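Fimbrin (Schizosaccharomyces pombe, PDB 1RT8) binds and crosslinks actin filaments, associating with the actin structures that develop and maintain cell polarity, and takes part in cytokinesis, mating and spore formation. Local coordinates at residues L292-L297 and A384-M389; M389-I394 and L502-I507. All coordinates share one frame; numbering follows the deposited sequence.

In the fold
Both contacts are buried, lie in the second actin-binding region and use successive turns of helix 379-397, their centres about 9 Å apart. Contact 1 is internal to the third calponin-homology domain, where helix 282-296 packs on helix 379-397. Contact 2 joins that same helix to helix 500-511 of the fourth domain, at a domain interface. Contact 1 is carried by apolar side chains and one methionine sulfur, whereas contact 2 adds a histidine, met on carbon by a sulfur, and R391, partly exposed, whose polar end turns to D410 and L408 outside the contact. The two touch directly: the methyl CE of M390 packs on W293, and L504 on W387. Neither has a hydrogen bond between its segments.

Contact 1 (L292-L297 and A384-M389); sequences LWLNSL and ALVWQM
W293 meets M389 at the far corner of its six-membered ring, CH2 lying 3.7 Å from M389 CG. That CG sits in the ring plane, at the edge, while the sulfur stands close by: M389 SD is 3.8 Å from W293 CH2. Measured to the centroid of the six-membered ring, SD is 5.0 Å away and 73° off the normal, an oblique Met-aromatic contact in which the sulfur lies well off the ring axis. On the same ring edge W293 CZ3 touches V386 CG1 at 4.1 Å, the two side chains sliding past each other in opposite directions. L294 completes the first shell by reaching tip to tip toward V386, with L294 CD1 4.1 Å from V386 CG1; its other methyl, CD2, lies near the M389 sulfur. V386 CG1 thus sits against both W293 and L294.

CG of W293 is anti to its backbone N (chi1 178°); the CB bond already points toward helix 379-397, and the six-membered ring reaches it. L297 CD1 lies over one face of the ring, offset toward the rim. S296 OG also donates to the carbonyl oxygen of W293, a short bond of 2.5 Å on a lone pair in the carbonyl plane. N393, further along helix 379-397, also touches the indole, and A319 of helix 314-323 packs on both L294 and M389. The segment axes cross at 56° and stay 11.8 Å apart at closest approach, a separation spanned mainly by the indole of W293 and the M389 chain, with L294 and V386 meeting beside them, within the helical calponin-homology fold. With no hydrogen bond between the segments, the contact rests on burial of apolar surface and on dispersion, to which the polarisable M389 sulfur at the indole rim probably contributes.

Contact 2 (M389-I394 and L502-I507); sequences MMRMNI and LVLHFI
M390 and H505 cross at about a right angle, and the methionine does its touching with sulfur and methyl. From CB its chain extends toward helix 500-511 with CG anti to the backbone N (chi1 168°). SD then comes to 3.7 Å from H505 CD2, an oblique Met-aromatic contact with the sulfur 4.5 Å from the imidazole centroid. The bend at chi3 (-78°) places CE, which stays 3.8 Å from H505 CD2 and reaches back to W293. Helices 379-397 and 500-511, which fall in the third and fourth calponin-homology domains, run nearly parallel here, 26° apart and 10.9 Å at closest approach, within the second actin-binding region. L504 packs its two methyls on I394 and R391: its CD2 lies 3.8 Å from I394 CD1, and its CD1 lies 3.9 Å from NE of R391, whose side chain crosses it at about a right angle. I394 CD1 also rests near CA of H505. Past this apolar touch the guanidinium of R391 is held by polar partners at the N-terminal end of helix 410-421 and just before it: NH2 forms a salt bridge with D410 OD1 and a hydrogen bond with the carbonyl oxygen of L408.

Contact 1 (L292-L297 and A384-M389)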
loop_
_atom_site.group_PDB
_atom_site.type_symbol
_atom_site.label_atom_id
_atom_site.label_comp_id
_atom_site.label_asym_id
_atom_site.label_seq_id
_atom_site.Cartn_x
_atom_site.Cartn_y
_atom_site.Cartn_z
ATOM N N LEU A 292 5.518 -5.004 -4.138
ATOM C CA LEU A 292 4.709 -3.836 -4.463
ATOM C C LEU A 292 4.693 -3.663 -5.976
ATOM O O LEU A 292 3.643 -3.436 -6.571
ATOM C CB LEU A 292 5.291 -2.580 -3.806
ATOM C CG LEU A 292 5.169 -2.445 -2.283
ATOM C CD1 LEU A 292 6.118 -1.364 -1.786
ATOM C CD2 LEU A 292 3.723 -2.107 -1.909
ATOM N N TRP A 293 5.856 -3.791 -6.604
ATOM C CA TRP A 293 5.937 -3.631 -8.051
ATOM C C TRP A 293 5.067 -4.646 -8.802
ATOM O O TRP A 293 4.193 -4.269 -9.584
ATOM C CB TRP A 293 7.389 -3.747 -8.522
ATOM C CG TRP A 293 7.514 -3.644 -10.010
ATOM C CD1 TRP A 293 7.206 -2.563 -10.781
ATOM C CD2 TRP A 293 7.935 -4.675 -10.911
ATOM N NE1 TRP A 293 7.404 -2.857 -12.111
ATOM C CE2 TRP A 293 7.852 -4.147 -12.219
ATOM C CE3 TRP A 293 8.371 -5.995 -10.741
ATOM C CZ2 TRP A 293 8.189 -4.889 -13.353
ATOM C CZ3 TRP A 293 8.707 -6.739 -11.872
ATOM C CH2 TRP A 293 8.613 -6.182 -13.162
ATOM N N LEU A 294 5.303 -5.932 -8.573
ATOM C CA LEU A 294 4.507 -6.953 -9.247
ATOM C C LEU A 294 3.009 -6.762 -8.984
ATOM O O LEU A 294 2.202 -6.900 -9.898
ATOM C CB LEU A 294 4.943 -8.355 -8.799
ATOM C CG LEU A 294 6.279 -8.841 -9.370
ATOM C CD1 LEU A 294 6.753 -10.081 -8.608
ATOM C CD2 LEU A 294 6.124 -9.147 -10.853
ATOM N N ASN A 295 2.634 -6.440 -7.744
ATOM C CA ASN A 295 1.219 -6.252 -7.432
ATOM C C ASN A 295 0.674 -5.059 -8.196
ATOM O O ASN A 295 -0.513 -5.019 -8.516
ATOM C CB ASN A 295 0.980 -6.039 -5.926
ATOM C CG ASN A 295 0.982 -7.345 -5.134
ATOM O OD1 ASN A 295 0.830 -8.427 -5.697
ATOM N ND2 ASN A 295 1.137 -7.241 -3.818
ATOM N N SER A 296 1.545 -4.099 -8.500
ATOM C CA SER A 296 1.137 -2.907 -9.236
ATOM C C SER A 296 0.749 -3.278 -10.661
ATOM O O SER A 296 0.053 -2.522 -11.341
ATOM C CB SER A 296 2.264 -1.856 -9.253
ATOM O OG SER A 296 3.191 -2.090 -10.303
ATOM N N LEU A 297 1.204 -4.439 -11.115
ATOM C CA LEU A 297 0.906 -4.911 -12.462
ATOM C C LEU A 297 -0.418 -5.662 -12.441
ATOM O O LEU A 297 -0.859 -6.211 -13.463
ATOM C CB LEU A 297 2.001 -5.854 -12.932
ATOM C CG LEU A 297 3.406 -5.279 -12.994
ATOM C CD1 LEU A 297 4.374 -6.360 -13.461
ATOM C CD2 LEU A 297 3.418 -4.097 -13.947
ATOM N N ALA A 384 16.695 -12.596 -8.006
ATOM C CA ALA A 384 17.473 -12.311 -9.202
ATOM C C ALA A 384 16.594 -12.313 -10.459
ATOM O O ALA A 384 16.742 -11.450 -11.331
ATOM C CB ALA A 384 18.610 -13.330 -9.346
ATOM N N LEU A 385 15.684 -13.277 -10.558
ATOM C CA LEU A 385 14.808 -13.346 -11.726
ATOM C C LEU A 385 13.841 -12.159 -11.758
ATOM O O LEU A 385 13.666 -11.535 -12.796
ATOM C CB LEU A 385 14.020 -14.659 -11.741
ATOM C CG LEU A 385 12.879 -14.766 -12.767
ATOM C CD1 LEU A 385 13.428 -14.579 -14.178
ATOM C CD2 LEU A 385 12.210 -16.142 -12.640
ATOM N N VAL A 386 13.205 -11.845 -10.634
ATOM C CA VAL A 386 12.285 -10.712 -10.648
ATOM C C VAL A 386 13.066 -9.433 -10.949
ATOM O O VAL A 386 12.596 -8.587 -11.713
ATOM C CB VAL A 386 11.517 -10.568 -9.319
ATOM C CG1 VAL A 386 10.663 -9.310 -9.342
ATOM C CG2 VAL A 386 10.633 -11.790 -9.095
ATOM N N TRP A 387 14.259 -9.299 -10.374
ATOM C CA TRP A 387 15.076 -8.117 -10.631
ATOM C C TRP A 387 15.332 -7.956 -12.124
ATOM O O TRP A 387 15.197 -6.860 -12.663
ATOM C CB TRP A 387 16.416 -8.191 -9.898
ATOM C CG TRP A 387 17.377 -7.129 -10.347
ATOM C CD1 TRP A 387 18.606 -7.321 -10.909
ATOM C CD2 TRP A 387 17.172 -5.707 -10.304
ATOM N NE1 TRP A 387 19.183 -6.106 -11.221
ATOM C CE2 TRP A 387 18.322 -5.101 -10.859
ATOM C CE3 TRP A 387 16.130 -4.890 -9.848
ATOM C CZ2 TRP A 387 18.459 -3.710 -10.973
ATOM C CZ3 TRP A 387 16.268 -3.499 -9.960
ATOM C CH2 TRP A 387 17.421 -2.929 -10.516
ATOM N N GLN A 388 15.704 -9.040 -12.798
ATOM C CA GLN A 388 15.954 -8.957 -14.235
ATOM C C GLN A 388 14.709 -8.453 -14.956
ATOM O O GLN A 388 14.808 -7.691 -15.918
ATOM C CB GLN A 388 16.353 -10.320 -14.795
ATOM C CG GLN A 388 17.739 -10.732 -14.399
ATOM C CD GLN A 388 18.797 -9.841 -15.006
ATOM O OE1 GLN A 388 19.759 -9.466 -14.335
ATOM N NE2 GLN A 388 18.631 -9.496 -16.285
ATOM N N MET A 389 13.540 -8.891 -14.497
ATOM C CA MET A 389 12.286 -8.453 -15.100
ATOM C C MET A 389 12.104 -6.950 -14.871
ATOM O O MET A 389 11.768 -6.205 -15.795
ATOM C CB MET A 389 11.100 -9.218 -14.502
ATOM C CG MET A 389 9.798 -9.011 -15.252
ATOM S SD MET A 389 8.371 -9.776 -14.446
ATOM C CE MET A 389 8.272 -11.344 -15.298
#

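Contact 2 (M389-I394 and L502-I507)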
loop_
_atom_site.group_PDB
_atom_site.type_symbol
_atom_site.label_atom_id
_atom_site.label_comp_id
_atom_site.label_asym_id
_atom_site.label_seq_id
_atom_site.Cartn_x
_atom_site.Cartn_y
_atom_site.Cartn_z
ATOM N N MET A 389 13.540 -8.891 -14.497
ATOM C CA MET A 389 12.286 -8.453 -15.100
ATOM C C MET A 389 12.104 -6.950 -14.871
ATOM O O MET A 389 11.768 -6.205 -15.795
ATOM C CB MET A 389 11.100 -9.218 -14.502
ATOM C CG MET A 389 9.798 -9.011 -15.252
ATOM S SD MET A 389 8.371 -9.776 -14.446
ATOM C CE MET A 389 8.272 -11.344 -15.298
ATOM N N MET A 390 12.324 -6.502 -13.639
ATOM C CA MET A 390 12.192 -5.082 -13.332
ATOM C C MET A 390 13.235 -4.275 -14.099
ATOM O O MET A 390 12.928 -3.228 -14.661
ATOM C CB MET A 390 12.377 -4.825 -11.829
ATOM C CG MET A 390 12.532 -3.343 -11.470
ATOM S SD MET A 390 12.610 -3.004 -9.674
ATOM C CE MET A 390 10.898 -3.113 -9.231
ATOM N N ARG A 391 14.468 -4.767 -14.119
ATOM C CA ARG A 391 15.553 -4.069 -14.795
ATOM C C ARG A 391 15.342 -3.909 -16.300
ATOM O O ARG A 391 15.594 -2.833 -16.858
ATOM C CB ARG A 391 16.880 -4.786 -14.543
ATOM C CG ARG A 391 18.079 -4.095 -15.167
ATOM C CD ARG A 391 18.287 -2.706 -14.564
ATOM N NE ARG A 391 19.415 -2.007 -15.179
ATOM C CZ ARG A 391 19.381 -1.393 -16.362
ATOM N NH1 ARG A 391 18.270 -1.383 -17.082
ATOM N NH2 ARG A 391 20.467 -0.774 -16.819
ATOM N N MET A 392 14.898 -4.977 -16.959
ATOM C CA MET A 392 14.667 -4.913 -18.397
ATOM C C MET A 392 13.532 -3.951 -18.693
ATOM O O MET A 392 13.574 -3.227 -19.686
ATOM C CB MET A 392 14.327 -6.290 -18.961
ATOM C CG MET A 392 14.218 -6.305 -20.479
ATOM S SD MET A 392 15.727 -5.681 -21.258
ATOM C CE MET A 392 16.828 -7.083 -21.073
ATOM N N ASN A 393 12.525 -3.937 -17.825
ATOM C CA ASN A 393 11.383 -3.049 -18.001
ATOM C C ASN A 393 11.854 -1.594 -17.999
ATOM O O ASN A 393 11.364 -0.781 -18.784
ATOM C CB ASN A 393 10.368 -3.267 -16.880
ATOM C CG ASN A 393 9.079 -2.495 -17.099
ATOM O OD1 ASN A 393 8.517 -1.942 -16.162
ATOM N ND2 ASN A 393 8.599 -2.468 -18.335
ATOM N N ILE A 394 12.798 -1.269 -17.115
ATOM C CA ILE A 394 13.339 0.088 -17.043
ATOM C C ILE A 394 14.019 0.446 -18.369
ATOM O O ILE A 394 13.823 1.536 -18.901
ATOM C CB ILE A 394 14.371 0.233 -15.897
ATOM C CG1 ILE A 394 13.661 0.237 -14.543
ATOM C CG2 ILE A 394 15.171 1.520 -16.064
ATOM C CD1 ILE A 394 14.619 0.245 -13.366
ATOM N N LEU A 502 17.797 -1.099 -5.424
ATOM C CA LEU A 502 16.704 -0.215 -5.074
ATOM C C LEU A 502 17.061 1.218 -5.432
ATOM O O LEU A 502 16.188 2.000 -5.806
ATOM C CB LEU A 502 16.354 -0.371 -3.592
ATOM C CG LEU A 502 16.056 -1.829 -3.196
ATOM C CD1 LEU A 502 15.532 -1.912 -1.754
ATOM C CD2 LEU A 502 15.026 -2.420 -4.149
ATOM N N VAL A 503 18.342 1.562 -5.343
ATOM C CA VAL A 503 18.757 2.905 -5.717
ATOM C C VAL A 503 18.564 3.048 -7.226
ATOM O O VAL A 503 18.088 4.073 -7.704
ATOM C CB VAL A 503 20.247 3.177 -5.384
ATOM C CG1 VAL A 503 20.713 4.464 -6.088
ATOM C CG2 VAL A 503 20.433 3.313 -3.865
ATOM N N LEU A 504 18.917 2.014 -7.979
ATOM C CA LEU A 504 18.780 2.080 -9.433
ATOM C C LEU A 504 17.313 2.207 -9.836
ATOM O O LEU A 504 16.988 2.957 -10.759
ATOM C CB LEU A 504 19.447 0.861 -10.095
ATOM C CG LEU A 504 19.582 0.886 -11.632
ATOM C CD1 LEU A 504 20.717 -0.034 -12.104
ATOM C CD2 LEU A 504 18.265 0.491 -12.249
ATOM N N HIS A 505 16.425 1.494 -9.143
ATOM C CA HIS A 505 14.983 1.576 -9.420
ATOM C C HIS A 505 14.505 3.023 -9.255
ATOM O O HIS A 505 13.740 3.534 -10.066
ATOM C CB HIS A 505 14.207 0.662 -8.458
ATOM C CG HIS A 505 12.731 0.934 -8.396
ATOM N ND1 HIS A 505 12.141 1.610 -7.347
ATOM C CD2 HIS A 505 11.724 0.607 -9.243
ATOM C CE1 HIS A 505 10.836 1.687 -7.549
ATOM N NE2 HIS A 505 10.558 1.087 -8.693
ATOM N N PHE A 506 14.967 3.673 -8.197
ATOM C CA PHE A 506 14.597 5.058 -7.913
ATOM C C PHE A 506 15.067 5.987 -9.047
ATOM O O PHE A 506 14.290 6.780 -9.575
ATOM C CB PHE A 506 15.235 5.484 -6.586
ATOM C CG PHE A 506 15.014 6.930 -6.236
ATOM C CD1 PHE A 506 13.795 7.358 -5.729
ATOM C CD2 PHE A 506 16.031 7.861 -6.417
ATOM C CE1 PHE A 506 13.587 8.698 -5.402
ATOM C CE2 PHE A 506 15.835 9.205 -6.093
ATOM C CZ PHE A 506 14.609 9.625 -5.585
ATOM N N ILE A 507 16.342 5.879 -9.412
ATOM C CA ILE A 507 16.901 6.706 -10.473
ATOM C C ILE A 507 16.172 6.449 -11.787
ATOM O O ILE A 507 15.859 7.380 -12.538
ATOM C CB ILE A 507 18.406 6.429 -10.654
ATOM C CG1 ILE A 507 19.160 6.849 -9.393
ATOM C CG2 ILE A 507 18.948 7.196 -11.856
ATOM C CD1 ILE A 507 18.975 8.313 -9.025
#